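Local coordinates for transcriptional regulator (Vibrio vulnificus, PDB 4IVN), which represses transcription of the nan operon for sialic acid catabolism and binds the pathway intermediate ManNAc-6P through its SIS domain, at the interface of chains A and B. Numbering follows the deposited sequence. Chains: chain A/B, Transcriptional regulator.

Contact 1: the interface of chains A and B. Residues chain A 101-102, 105-106, 109, 245; chain B 98, 101-102, 105-106.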
loop_
_atom_site.group_PDB
_atom_site.type_symbol
_atom_site.label_atom_id
_atom_site.label_comp_id
_atom_site.label_asym_id
_atom_site.label_seq_id
_atom_site.Cartn_x
_atom_site.Cartn_y
_atom_site.Cartn_z
ATOM N N ALA A 101 7.740 -11.447 0.725
ATOM C CA ALA A 101 6.386 -10.962 0.906
ATOM C C ALA A 101 5.452 -12.155 1.076
ATOM O O ALA A 101 4.545 -12.105 1.916
ATOM C CB ALA A 101 5.984 -10.053 -0.274
ATOM N N VAL A 102 5.687 -13.250 0.331
ATOM C CA VAL A 102 4.909 -14.491 0.555
ATOM C C VAL A 102 5.005 -14.983 1.961
ATOM O O VAL A 102 3.962 -15.273 2.587
ATOM C CB VAL A 102 5.259 -15.626 -0.426
ATOM C CG1 VAL A 102 4.609 -16.945 -0.007
ATOM C CG2 VAL A 102 4.740 -15.223 -1.813
ATOM N N LEU A 105 3.114 -12.767 4.442
ATOM C CA LEU A 105 1.665 -12.971 4.373
ATOM C C LEU A 105 1.307 -14.221 5.106
ATOM O O LEU A 105 0.394 -14.244 5.907
ATOM C CB LEU A 105 1.213 -13.039 2.916
ATOM C CG LEU A 105 1.204 -11.661 2.212
ATOM C CD1 LEU A 105 1.141 -11.911 0.709
ATOM C CD2 LEU A 105 -0.047 -10.907 2.655
ATOM N N GLN A 106 2.042 -15.289 4.867
ATOM C CA GLN A 106 1.651 -16.537 5.502
ATOM C C GLN A 106 1.884 -16.463 7.005
ATOM O O GLN A 106 1.018 -16.865 7.784
ATOM C CB GLN A 106 2.388 -17.694 4.867
ATOM C CG GLN A 106 2.054 -17.841 3.379
ATOM C CD GLN A 106 2.898 -18.911 2.714
ATOM O OE1 GLN A 106 4.077 -19.168 3.074
ATOM N NE2 GLN A 106 2.295 -19.560 1.754
ATOM N N ALA A 109 -1.015 -14.295 8.469
ATOM C CA ALA A 109 -2.175 -15.199 8.528
ATOM C C ALA A 109 -2.151 -16.144 9.704
ATOM O O ALA A 109 -3.182 -16.276 10.323
ATOM C CB ALA A 109 -2.424 -15.980 7.214
ATOM N N LEU A 245 -2.616 -6.904 4.518
ATOM C CA LEU A 245 -3.449 -8.085 4.726
ATOM C C LEU A 245 -4.437 -7.932 5.933
ATOM O O LEU A 245 -5.615 -8.232 5.808
ATOM C CB LEU A 245 -2.570 -9.286 4.973
ATOM C CG LEU A 245 -3.303 -10.594 5.319
ATOM C CD1 LEU A 245 -4.107 -11.078 4.132
ATOM C CD2 LEU A 245 -2.314 -11.683 5.744
ATOM N N ALA B 98 -5.423 -14.249 2.421
ATOM C CA ALA B 98 -3.969 -14.371 2.354
ATOM C C ALA B 98 -3.534 -15.168 1.157
ATOM O O ALA B 98 -2.522 -14.817 0.542
ATOM C CB ALA B 98 -3.372 -14.973 3.618
ATOM N N ALA B 101 -3.612 -13.332 -2.051
ATOM C CA ALA B 101 -2.497 -12.362 -2.208
ATOM C C ALA B 101 -1.145 -13.098 -2.489
ATOM O O ALA B 101 -0.309 -12.655 -3.270
ATOM C CB ALA B 101 -2.414 -11.484 -0.975
ATOM N N VAL B 102 -0.958 -14.254 -1.878
ATOM C CA VAL B 102 0.196 -15.057 -2.190
ATOM C C VAL B 102 0.168 -15.442 -3.677
ATOM O O VAL B 102 1.191 -15.336 -4.371
ATOM C CB VAL B 102 0.184 -16.304 -1.300
ATOM C CG1 VAL B 102 1.092 -17.394 -1.879
ATOM C CG2 VAL B 102 0.585 -15.900 0.137
ATOM N N LEU B 105 1.110 -12.435 -5.826
ATOM C CA LEU B 105 2.562 -12.234 -5.775
ATOM C C LEU B 105 3.322 -13.223 -6.644
ATOM O O LEU B 105 4.232 -12.879 -7.392
ATOM C CB LEU B 105 3.037 -12.418 -4.361
ATOM C CG LEU B 105 2.711 -11.270 -3.395
ATOM C CD1 LEU B 105 3.054 -11.730 -1.961
ATOM C CD2 LEU B 105 3.383 -9.956 -3.769
ATOM N N GLN B 106 2.951 -14.488 -6.531
ATOM C CA GLN B 106 3.621 -15.473 -7.358
ATOM C C GLN B 106 3.416 -15.240 -8.826
ATOM O O GLN B 106 4.390 -15.227 -9.614
ATOM C CB GLN B 106 3.214 -16.870 -6.902
ATOM C CG GLN B 106 3.856 -17.083 -5.543
ATOM C CD GLN B 106 3.367 -18.286 -4.812
ATOM O OE1 GLN B 106 2.411 -18.941 -5.217
ATOM N NE2 GLN B 106 4.031 -18.599 -3.735
#

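Contact 2: the interface of chains A and B. Residues chain A 105, 144, 148, 241, 244-245, 248-249, 252; chain B 97, 235-237.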
loop_
_atom_site.group_PDB
_atom_site.type_symbol
_atom_site.label_atom_id
_atom_site.label_comp_id
_atom_site.label_asym_id
_atom_site.label_seq_id
_atom_site.Cartn_x
_atom_site.Cartn_y
_atom_site.Cartn_z
ATOM N N LEU A 105 3.114 -12.767 4.442
ATOM C CA LEU A 105 1.665 -12.971 4.373
ATOM C C LEU A 105 1.307 -14.221 5.106
ATOM O O LEU A 105 0.394 -14.244 5.907
ATOM C CB LEU A 105 1.213 -13.039 2.916
ATOM C CG LEU A 105 1.204 -11.661 2.212
ATOM C CD1 LEU A 105 1.141 -11.911 0.709
ATOM C CD2 LEU A 105 -0.047 -10.907 2.655
ATOM N N TYR A 144 -4.815 2.920 2.588
ATOM C CA TYR A 144 -5.568 1.763 2.055
ATOM C C TYR A 144 -6.784 1.462 2.914
ATOM O O TYR A 144 -7.835 1.119 2.410
ATOM C CB TYR A 144 -4.677 0.516 1.923
ATOM C CG TYR A 144 -5.362 -0.618 1.155
ATOM C CD1 TYR A 144 -5.871 -0.425 -0.199
ATOM C CD2 TYR A 144 -5.428 -1.907 1.718
ATOM C CE1 TYR A 144 -6.460 -1.493 -0.893
ATOM C CE2 TYR A 144 -6.000 -2.949 1.009
ATOM C CZ TYR A 144 -6.507 -2.721 -0.284
ATOM O OH TYR A 144 -7.097 -3.787 -0.906
ATOM N N ARG A 148 -10.596 1.428 1.693
ATOM C CA ARG A 148 -11.430 0.272 1.719
ATOM C C ARG A 148 -12.760 0.570 2.554
ATOM O O ARG A 148 -13.868 0.060 2.230
ATOM C CB ARG A 148 -10.689 -0.943 2.368
ATOM C CG ARG A 148 -9.575 -1.529 1.473
ATOM C CD ARG A 148 -10.186 -2.091 0.167
ATOM N NE ARG A 148 -11.034 -3.235 0.481
ATOM C CZ ARG A 148 -10.646 -4.461 0.838
ATOM N NH1 ARG A 148 -9.361 -4.818 0.879
ATOM N NH2 ARG A 148 -11.586 -5.347 1.170
ATOM N N VAL A 241 3.298 -5.562 3.789
ATOM C CA VAL A 241 2.368 -6.452 3.126
ATOM C C VAL A 241 1.501 -7.124 4.180
ATOM O O VAL A 241 0.305 -7.311 3.983
ATOM C CB VAL A 241 3.057 -7.428 2.144
ATOM C CG1 VAL A 241 3.670 -8.601 2.893
ATOM C CG2 VAL A 241 2.018 -7.938 1.131
ATOM N N LEU A 244 -1.123 -4.545 5.372
ATOM C CA LEU A 244 -2.213 -4.472 4.389
ATOM C C LEU A 244 -3.147 -5.670 4.391
ATOM O O LEU A 244 -4.346 -5.475 4.227
ATOM C CB LEU A 244 -1.648 -4.237 2.969
ATOM C CG LEU A 244 -0.908 -2.936 2.772
ATOM C CD1 LEU A 244 -0.009 -3.041 1.468
ATOM C CD2 LEU A 244 -1.810 -1.668 2.781
ATOM N N LEU A 245 -2.616 -6.904 4.518
ATOM C CA LEU A 245 -3.449 -8.085 4.726
ATOM C C LEU A 245 -4.437 -7.932 5.933
ATOM O O LEU A 245 -5.615 -8.232 5.808
ATOM C CB LEU A 245 -2.570 -9.286 4.973
ATOM C CG LEU A 245 -3.303 -10.594 5.319
ATOM C CD1 LEU A 245 -4.107 -11.078 4.132
ATOM C CD2 LEU A 245 -2.314 -11.683 5.744
ATOM N N ASP A 248 -7.159 -5.880 4.712
ATOM C CA ASP A 248 -8.049 -6.633 3.812
ATOM C C ASP A 248 -8.979 -7.577 4.545
ATOM O O ASP A 248 -10.190 -7.594 4.243
ATOM C CB ASP A 248 -7.210 -7.411 2.783
ATOM C CG ASP A 248 -8.045 -8.007 1.693
ATOM O OD1 ASP A 248 -8.924 -7.339 1.036
ATOM O OD2 ASP A 248 -7.719 -9.114 1.426
ATOM N N VAL A 249 -8.408 -8.370 5.475
ATOM C CA VAL A 249 -9.174 -9.282 6.312
ATOM C C VAL A 249 -10.197 -8.545 7.176
ATOM O O VAL A 249 -11.358 -8.965 7.279
ATOM C CB VAL A 249 -8.226 -10.152 7.168
ATOM C CG1 VAL A 249 -9.037 -11.043 8.058
ATOM C CG2 VAL A 249 -7.282 -10.992 6.285
ATOM N N ASN A 252 -12.907 -7.503 4.533
ATOM C CA ASN A 252 -13.593 -8.715 4.073
ATOM C C ASN A 252 -14.488 -9.416 5.127
ATOM O O ASN A 252 -15.524 -9.990 4.756
ATOM C CB ASN A 252 -12.603 -9.701 3.469
ATOM C CG ASN A 252 -11.941 -9.136 2.194
ATOM O OD1 ASN A 252 -12.396 -8.125 1.650
ATOM N ND2 ASN A 252 -10.852 -9.737 1.772
ATOM N N SER B 97 -8.122 -14.762 2.075
ATOM C CA SER B 97 -7.584 -13.391 1.738
ATOM C C SER B 97 -6.077 -13.496 1.529
ATOM O O SER B 97 -5.507 -12.921 0.583
ATOM C CB SER B 97 -7.826 -12.484 2.906
ATOM O OG SER B 97 -9.211 -12.393 3.168
ATOM N N GLY B 235 -9.361 -1.892 -6.439
ATOM C CA GLY B 235 -8.773 -1.831 -5.087
ATOM C C GLY B 235 -8.571 -3.149 -4.417
ATOM O O GLY B 235 -8.110 -3.181 -3.296
ATOM N N ALA B 236 -8.885 -4.261 -5.106
ATOM C CA ALA B 236 -8.820 -5.605 -4.466
ATOM C C ALA B 236 -7.402 -5.777 -3.994
ATOM O O ALA B 236 -6.461 -5.403 -4.725
ATOM C CB ALA B 236 -9.093 -6.696 -5.535
ATOM N N PHE B 237 -7.210 -6.411 -2.833
ATOM C CA PHE B 237 -5.877 -6.480 -2.278
ATOM C C PHE B 237 -4.996 -7.372 -3.212
ATOM O O PHE B 237 -3.835 -7.060 -3.441
ATOM C CB PHE B 237 -5.962 -7.062 -0.857
ATOM C CG PHE B 237 -4.616 -7.230 -0.198
ATOM C CD1 PHE B 237 -3.662 -6.194 -0.243
ATOM C CD2 PHE B 237 -4.273 -8.452 0.449
ATOM C CE1 PHE B 237 -2.393 -6.346 0.347
ATOM C CE2 PHE B 237 -3.005 -8.587 1.081
ATOM C CZ PHE B 237 -2.064 -7.547 1.005
HETATM O O HOH W 1 -9.640 -7.156 -1.398
#

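Contact 1: the interface of chains A and B
At the middle of this helix-helix contact in NanR, an RpiR-family repressor, two copies of one leucine meet tip to tip on the two-fold axis: CD1 of A:Leu105 stands 3.3 Å from CD1 of B:Leu105, tighter than usual for two methyl groups. Both belong to helix 93-111 of their chains. In each the first torsion sets CG anti to the carbonyl carbon (chi1 -74° in both), and the nearly equal second torsions send CD1 forward, so that the pair illustrates how a symmetric core repeats one conformation. Each tip also finds an alanine of the opposite helix: CD1 of B:Leu105 lies 3.8 Å from CB of A:Ala101, and CD1 of A:Leu105 touches B:Ala101 CB in the same way.

Around this centre the two valines cross at about a right angle, CG1 of A:Val102 lying 4.0 Å from CG1 of B:Val102. CG1 is anti to the backbone N in both, which turns the other branch, CG2, toward the partner's leucine. Thus A:Val102 CG2 comes 3.9 Å from CD1 of B:Leu105 as the two side chains slide past each other in opposite directions, while B:Val102 CG2 packs against CB of A:Leu105. Toward one end of the patch B:Ala98 packs through its backbone and its small side chain: its CA sits 3.7 Å from A:Leu245 CD1, and its CB faces A:Ala109 CB at 3.9 Å.

At the polar rim the two glutamines meet the partner with different parts. Extended beyond CG, A:Gln106 lays that methylene across B:Val102 CG2, whereas B:Gln106 brings its amide NE2 to 3.9 Å from A:Val102 CG2, a van der Waals contact; no hydrogen bond crosses this patch.

Contact 2: the interface of chains A and B
B:Phe237, the first residue of helix 237-257, pushes its ring into the flank of the same helix of chain A, a knob-into-groove contact between SIS domains. The packing is tight here. CE1 lies 3.4 Å from CB of A:Leu244, whose carbonyl carbon stands over the rim of one ring face, and CE2 approaches A:Leu245 CA at 3.7 Å. With CG anti to the backbone N (chi1 178°), the phenyl reaches across to chain A; A:Asp248 crosses it obliquely, its CG 3.4 Å from the phenylalanine CB.

Beside the ring, a polar cluster orders the aspartate. A:Arg148, bent at chi2 and chi3, lays CG over the centre of the A:Tyr144 ring and gives NH1 to both the tyrosine OH and A:Asp248 OD1, the latter a salt bridge of 2.6 Å on the anti lone pair. NH2 holds A:Asn252 OD1 from above its carbonyl plane. The tyrosine OH in turn donates to B:Gly235 O at 2.7 Å, nearly along the C=O axis (168°); the arginine probably polarises that hydroxyl.

The looser side is bridged by a water and closed by a weak bond. Water 1 lies 2.9 Å from B:Phe237 N, at the helix start, and links it to A:Asp248 OD1, and A:Asn252 ND2 makes a weak, long hydrogen bond of 3.4 Å to B:Ser97 OG. Together, the buried ring and the tyrosine bond hold the start of one subunit's helix 237-257 against the partner chain, in what is probably the dimer of the protein.

Contact 1 and contact 2 are neighbouring parts of one two-fold interface, the centres of their C-alpha atoms about 10 Å apart. A:Leu105 and A:Leu245 belong to both, so the apolar layer continues from the paired helices 93-111 to the flank of helix 237-257 of chain A, where the start of the same helix of chain B docks. Contact 1 straddles the axis, whereas contact 2 lies to one side and recurs with the chains exchanged. Because B:Phe237 closely follows B:Gly234, which lines the ligand pocket, binding of ManNAc-6P could be sensed at this interface, although the structure alone does not show such coupling.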